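Local coordinates for protein ribonucleoside triphosphate reductase (Lactobacillus leichmannii, PDB 1L1L) that reduces ribonucleoside triphosphates to deoxyribonucleotides as a B12-dependent, class II ribonucleotide reductase, an allosterically regulated monomer, at residues Arg488-Phe493 and Pro508-Arg513; Glu630-Gln635 and Ser663-Tyr668. All blocks are in the same frame, centred on the assembly; numbering follows the deposited sequence.

Interaction 1 of 2, residues Arg488-Phe493 and Pro508-Arg513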
loop_
_atom_site.group_PDB
_atom_site.type_symbol
_atom_site.label_atom_id
_atom_site.label_comp_id
_atom_site.label_asym_id
_atom_site.label_seq_id
_atom_site.Cartn_x
_atom_site.Cartn_y
_atom_site.Cartn_z
ATOM N N ARG A 488 4.565 -18.744 21.340
ATOM C CA ARG A 488 5.062 -17.811 20.334
ATOM C C ARG A 488 6.390 -18.279 19.740
ATOM O O ARG A 488 7.232 -18.838 20.455
ATOM C CB ARG A 488 5.207 -16.422 20.956
ATOM C CG ARG A 488 3.896 -15.900 21.536
ATOM C CD ARG A 488 3.998 -14.441 21.914
ATOM N NE ARG A 488 5.037 -14.206 22.910
ATOM C CZ ARG A 488 4.935 -14.534 24.192
ATOM N NH1 ARG A 488 3.831 -15.119 24.647
ATOM N NH2 ARG A 488 5.934 -14.270 25.019
ATOM N N VAL A 489 6.568 -18.047 18.440
ATOM C CA VAL A 489 7.780 -18.459 17.731
ATOM C C VAL A 489 9.047 -18.242 18.552
ATOM O O VAL A 489 9.995 -19.017 18.455
ATOM C CB VAL A 489 7.916 -17.734 16.364
ATOM C CG1 VAL A 489 8.266 -16.258 16.568
ATOM C CG2 VAL A 489 8.967 -18.428 15.524
ATOM N N VAL A 490 9.069 -17.187 19.361
ATOM C CA VAL A 490 10.223 -16.926 20.209
ATOM C C VAL A 490 9.926 -17.528 21.587
ATOM O O VAL A 490 9.153 -16.971 22.368
ATOM C CB VAL A 490 10.499 -15.408 20.350
ATOM C CG1 VAL A 490 11.726 -15.177 21.220
ATOM C CG2 VAL A 490 10.710 -14.791 18.980
ATOM N N THR A 491 10.549 -18.668 21.874
ATOM C CA THR A 491 10.353 -19.374 23.139
ATOM C C THR A 491 11.215 -18.851 24.284
ATOM O O THR A 491 10.972 -19.168 25.454
ATOM C CB THR A 491 10.622 -20.879 22.958
ATOM O OG1 THR A 491 11.972 -21.083 22.513
ATOM C CG2 THR A 491 9.669 -21.455 21.928
ATOM N N GLY A 492 12.220 -18.049 23.946
ATOM C CA GLY A 492 13.097 -17.485 24.960
ATOM C C GLY A 492 14.384 -16.926 24.377
ATOM O O GLY A 492 14.547 -16.854 23.155
ATOM N N PHE A 493 15.302 -16.525 25.250
ATOM C CA PHE A 493 16.577 -15.974 24.811
ATOM C C PHE A 493 17.761 -16.632 25.511
ATOM O O PHE A 493 17.694 -16.954 26.700
ATOM C CB PHE A 493 16.632 -14.460 25.070
ATOM C CG PHE A 493 15.651 -13.660 24.257
ATOM C CD1 PHE A 493 14.298 -13.650 24.581
ATOM C CD2 PHE A 493 16.082 -12.917 23.160
ATOM C CE1 PHE A 493 13.390 -12.912 23.827
ATOM C CE2 PHE A 493 15.178 -12.174 22.399
ATOM C CZ PHE A 493 13.835 -12.171 22.730
ATOM N N PRO A 508 17.532 -14.732 20.392
ATOM C CA PRO A 508 16.280 -15.470 20.544
ATOM C C PRO A 508 16.389 -16.956 20.234
ATOM O O PRO A 508 17.227 -17.377 19.438
ATOM C CB PRO A 508 15.359 -14.763 19.560
ATOM C CG PRO A 508 16.305 -14.437 18.430
ATOM C CD PRO A 508 17.490 -13.875 19.188
ATOM N N VAL A 509 15.538 -17.746 20.880
ATOM C CA VAL A 509 15.479 -19.185 20.639
ATOM C C VAL A 509 14.133 -19.389 19.957
ATOM O O VAL A 509 13.081 -19.094 20.530
ATOM C CB VAL A 509 15.516 -19.995 21.950
ATOM C CG1 VAL A 509 15.538 -21.486 21.640
ATOM C CG2 VAL A 509 16.731 -19.610 22.762
ATOM N N TYR A 510 14.171 -19.874 18.723
ATOM C CA TYR A 510 12.957 -20.090 17.957
ATOM C C TYR A 510 12.439 -21.506 18.079
ATOM O O TYR A 510 13.213 -22.459 18.219
ATOM C CB TYR A 510 13.200 -19.809 16.478
ATOM C CG TYR A 510 13.609 -18.397 16.170
ATOM C CD1 TYR A 510 12.797 -17.319 16.530
ATOM C CD2 TYR A 510 14.803 -18.136 15.494
ATOM C CE1 TYR A 510 13.170 -16.005 16.216
ATOM C CE2 TYR A 510 15.182 -16.842 15.179
ATOM C CZ TYR A 510 14.363 -15.781 15.539
ATOM O OH TYR A 510 14.736 -14.502 15.203
ATOM N N ASP A 511 11.119 -21.635 17.999
ATOM C CA ASP A 511 10.479 -22.928 18.064
ATOM C C ASP A 511 10.782 -23.560 16.707
ATOM O O ASP A 511 10.225 -23.155 15.690
ATOM C CB ASP A 511 8.973 -22.754 18.256
ATOM C CG ASP A 511 8.295 -24.033 18.682
ATOM O OD1 ASP A 511 8.370 -25.026 17.921
ATOM O OD2 ASP A 511 7.693 -24.041 19.778
ATOM N N LYS A 512 11.683 -24.540 16.702
ATOM C CA LYS A 512 12.101 -25.221 15.480
ATOM C C LYS A 512 10.957 -25.783 14.636
ATOM O O LYS A 512 11.136 -26.060 13.445
ATOM C CB LYS A 512 13.100 -26.332 15.831
ATOM C CG LYS A 512 14.341 -25.818 16.570
ATOM C CD LYS A 512 15.383 -26.913 16.837
ATOM C CE LYS A 512 14.946 -27.911 17.915
ATOM N NZ LYS A 512 13.841 -28.827 17.480
ATOM N N ARG A 513 9.788 -25.956 15.248
ATOM C CA ARG A 513 8.626 -26.456 14.520
ATOM C C ARG A 513 8.216 -25.385 13.504
ATOM O O ARG A 513 7.877 -25.689 12.361
ATOM C CB ARG A 513 7.458 -26.730 15.488
ATOM C CG ARG A 513 7.648 -27.937 16.421
ATOM C CD ARG A 513 6.511 -28.041 17.447
ATOM N NE ARG A 513 6.538 -26.937 18.406
ATOM C CZ ARG A 513 5.572 -26.657 19.279
ATOM N NH1 ARG A 513 4.477 -27.399 19.335
ATOM N NH2 ARG A 513 5.701 -25.623 20.104
HETATM O O HOH W 1 12.323 -23.931 21.175
#
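Val489 meets the second segment mainly through its carbonyl: its O accepts from Asp511 N at 2.9 Å and lies near the edge of the Tyr510 ring, in the ring plane. Next, Val490 sets one methyl against each of two residues. Its CG1, anti to the backbone N (chi1 -179°), lies 4.0 Å from Pro508 CB, while CG2 comes up at the edge of the Tyr510 ring, 3.9 Å from CE1. Thr491 N then donates to Val509 O at 2.9 Å. This bond belongs to the antiparallel hairpin of strands 490-497 and 504-510, whose short segments here run at 147° to one another, with Val490 and Tyr510 a non-hydrogen-bonded pair; the Val489-Asp511 bond carries the pairing just past the strand ends. Thr491 CG2 rests 3.9 Å from Asp511 OD2. That carboxylate is gripped side-on by Arg513, through NE and NH2, and its OD1 also caps helix 512-536 by accepting from Arg513 N. Gly492 O takes Val509 N. Phe493 closes the segment on the face shared with Val490, its CE2 3.8 Å from Pro508 CB.

Interaction 2 of 2, residues Glu630-Gln635 and Ser663-Tyr668; sequences EQFATQ and SLLRQY
Phe632 reaches from helix 628-641 to lay its ring against Leu664 of helix 661-667. Leu664 CB sits over one face of that ring, 3.7 Å from the centroid and 15° off the normal, which is the geometry of a CH-pi contact; Leu664 CD1 adds a touch at Phe632 CD2, 3.8 Å away. At the far end of the ring Leu665 CD2 approaches the edge near the ring plane, 4.1 Å from Phe632 CZ. Tyr668 completes the shell. Its ring is inclined only 22° to that of Phe632, but with centroids 5.6 Å apart the two are slid past one another and barely overlap, and the tighter approach is Tyr668 CE1 to Phe632 CB, 3.6 Å. The packing, mostly apolar and without a hydrogen bond between the segments, joins helix 628-641 to the C-terminal end of helix 661-667 and the tyrosine that follows it, the first residue there to leave helical backbone angles. Tyr668 CG stands anti to its own carbonyl carbon (chi1 -68°), and the side chain reaches across to the neighbouring helix, bringing OH 3.5 Å from Ala633 CA and 3.6 Å from Ala633 CB. Further out, Ile651 of strand 650-653 also touches Phe632, while Tyr363 and Ile370 of helix 363-373 pack on Leu665.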
loop_
_atom_site.group_PDB
_atom_site.type_symbol
_atom_site.label_atom_id
_atom_site.label_comp_id
_atom_site.label_asym_id
_atom_site.label_seq_id
_atom_site.Cartn_x
_atom_site.Cartn_y
_atom_site.Cartn_z
ATOM N N GLU A 630 11.620 -8.989 21.640
ATOM C CA GLU A 630 10.900 -10.100 21.020
ATOM C C GLU A 630 10.309 -9.741 19.662
ATOM O O GLU A 630 10.218 -10.588 18.780
ATOM C CB GLU A 630 9.782 -10.611 21.934
ATOM C CG GLU A 630 9.202 -11.918 21.421
ATOM C CD GLU A 630 8.076 -12.448 22.280
ATOM O OE1 GLU A 630 8.060 -12.142 23.495
ATOM O OE2 GLU A 630 7.221 -13.183 21.738
ATOM N N GLN A 631 9.883 -8.494 19.491
ATOM C CA GLN A 631 9.325 -8.080 18.213
ATOM C C GLN A 631 10.412 -8.124 17.136
ATOM O O GLN A 631 10.164 -8.572 16.022
ATOM C CB GLN A 631 8.721 -6.672 18.325
ATOM C CG GLN A 631 7.481 -6.629 19.202
ATOM C CD GLN A 631 6.833 -5.257 19.270
ATOM O OE1 GLN A 631 6.379 -4.716 18.259
ATOM N NE2 GLN A 631 6.775 -4.693 20.466
ATOM N N PHE A 632 11.614 -7.649 17.464
ATOM C CA PHE A 632 12.726 -7.695 16.512
ATOM C C PHE A 632 12.996 -9.152 16.115
ATOM O O PHE A 632 13.094 -9.479 14.923
ATOM C CB PHE A 632 13.990 -7.098 17.144
ATOM C CG PHE A 632 14.206 -5.649 16.822
ATOM C CD1 PHE A 632 14.929 -5.275 15.690
ATOM C CD2 PHE A 632 13.712 -4.658 17.660
ATOM C CE1 PHE A 632 15.165 -3.922 15.404
ATOM C CE2 PHE A 632 13.944 -3.308 17.382
ATOM C CZ PHE A 632 14.672 -2.941 16.255
ATOM N N ALA A 633 13.109 -10.028 17.117
ATOM C CA ALA A 633 13.368 -11.447 16.861
ATOM C C ALA A 633 12.298 -12.071 15.978
ATOM O O ALA A 633 12.603 -12.879 15.101
ATOM C CB ALA A 633 13.459 -12.222 18.176
ATOM N N THR A 634 11.043 -11.690 16.198
ATOM C CA THR A 634 9.955 -12.246 15.400
ATOM C C THR A 634 10.063 -11.809 13.939
ATOM O O THR A 634 9.899 -12.624 13.031
ATOM C CB THR A 634 8.591 -11.829 15.975
ATOM O OG1 THR A 634 8.507 -12.255 17.339
ATOM C CG2 THR A 634 7.467 -12.445 15.183
ATOM N N GLN A 635 10.336 -10.523 13.707
ATOM C CA GLN A 635 10.490 -10.040 12.344
ATOM C C GLN A 635 11.683 -10.747 11.700
ATOM O O GLN A 635 11.624 -11.150 10.542
ATOM C CB GLN A 635 10.715 -8.518 12.328
ATOM C CG GLN A 635 11.240 -7.972 10.997
ATOM C CD GLN A 635 11.503 -6.461 11.033
ATOM O OE1 GLN A 635 12.053 -5.941 12.002
ATOM N NE2 GLN A 635 11.127 -5.764 9.970
ATOM N N SER A 663 20.440 -0.285 20.380
ATOM C CA SER A 663 21.051 -1.597 20.609
ATOM C C SER A 663 20.494 -2.680 19.690
ATOM O O SER A 663 21.243 -3.465 19.103
ATOM C CB SER A 663 20.823 -2.044 22.060
ATOM O OG SER A 663 21.156 -1.026 22.984
ATOM N N LEU A 664 19.171 -2.732 19.582
ATOM C CA LEU A 664 18.540 -3.734 18.742
ATOM C C LEU A 664 18.770 -3.467 17.263
ATOM O O LEU A 664 18.943 -4.402 16.485
ATOM C CB LEU A 664 17.044 -3.828 19.068
ATOM C CG LEU A 664 16.824 -4.507 20.429
ATOM C CD1 LEU A 664 15.435 -4.189 20.976
ATOM C CD2 LEU A 664 17.036 -6.011 20.276
ATOM N N LEU A 665 18.771 -2.201 16.858
ATOM C CA LEU A 665 19.025 -1.889 15.458
ATOM C C LEU A 665 20.426 -2.399 15.097
ATOM O O LEU A 665 20.644 -2.979 14.025
ATOM C CB LEU A 665 18.933 -0.375 15.210
ATOM C CG LEU A 665 17.505 0.191 15.225
ATOM C CD1 LEU A 665 17.521 1.719 15.313
ATOM C CD2 LEU A 665 16.774 -0.294 13.966
ATOM N N ARG A 666 21.381 -2.195 16.000
ATOM C CA ARG A 666 22.737 -2.661 15.738
ATOM C C ARG A 666 22.765 -4.184 15.726
ATOM O O ARG A 666 23.351 -4.804 14.835
ATOM C CB ARG A 666 23.710 -2.133 16.800
ATOM C CG ARG A 666 23.871 -0.615 16.807
ATOM C CD ARG A 666 25.197 -0.202 17.444
ATOM N NE ARG A 666 25.433 -0.873 18.721
ATOM C CZ ARG A 666 24.790 -0.589 19.850
ATOM N NH1 ARG A 666 23.866 0.362 19.870
ATOM N NH2 ARG A 666 25.064 -1.262 20.960
ATOM N N GLN A 667 22.112 -4.793 16.705
ATOM C CA GLN A 667 22.109 -6.249 16.789
ATOM C C GLN A 667 21.650 -6.943 15.516
ATOM O O GLN A 667 22.238 -7.940 15.108
ATOM C CB GLN A 667 21.241 -6.728 17.955
ATOM C CG GLN A 667 21.467 -8.200 18.271
ATOM C CD GLN A 667 20.586 -8.721 19.383
ATOM O OE1 GLN A 667 20.251 -7.995 20.325
ATOM N NE2 GLN A 667 20.222 -10.001 19.294
ATOM N N TYR A 668 20.605 -6.424 14.882
ATOM C CA TYR A 668 20.089 -7.054 13.676
ATOM C C TYR A 668 20.552 -6.454 12.349
ATOM O O TYR A 668 19.921 -6.671 11.312
ATOM C CB TYR A 668 18.557 -7.086 13.730
ATOM C CG TYR A 668 18.019 -8.014 14.802
ATOM C CD1 TYR A 668 17.812 -7.571 16.107
ATOM C CD2 TYR A 668 17.747 -9.349 14.512
ATOM C CE1 TYR A 668 17.344 -8.443 17.105
ATOM C CE2 TYR A 668 17.283 -10.222 15.491
ATOM C CZ TYR A 668 17.084 -9.767 16.779
ATOM O OH TYR A 668 16.624 -10.645 17.730
#

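Helix 628-641 connects the two contacts, whose centres lie 14 Å apart on the same side of the chain's centre. Interaction 1 is partly buried and held largely by backbone hydrogen bonds; all five touching residues of interaction 2 are buried, and it rests on aromatic and aliphatic packing. They meet directly: Arg488 NE forms a salt bridge with Glu630 OE2 at 2.7 Å, and Tyr510 OH probably hydrogen-bonds to Ala633 O at the same distance. Pro508 packs on both segments of interaction 2, with its CB 3.5 Å from Ala633 CB and its CD 3.6 Å from Tyr668 OH. The hairpin thus packs against the helix that carries Phe632 and against the tyrosine following helix 661-667.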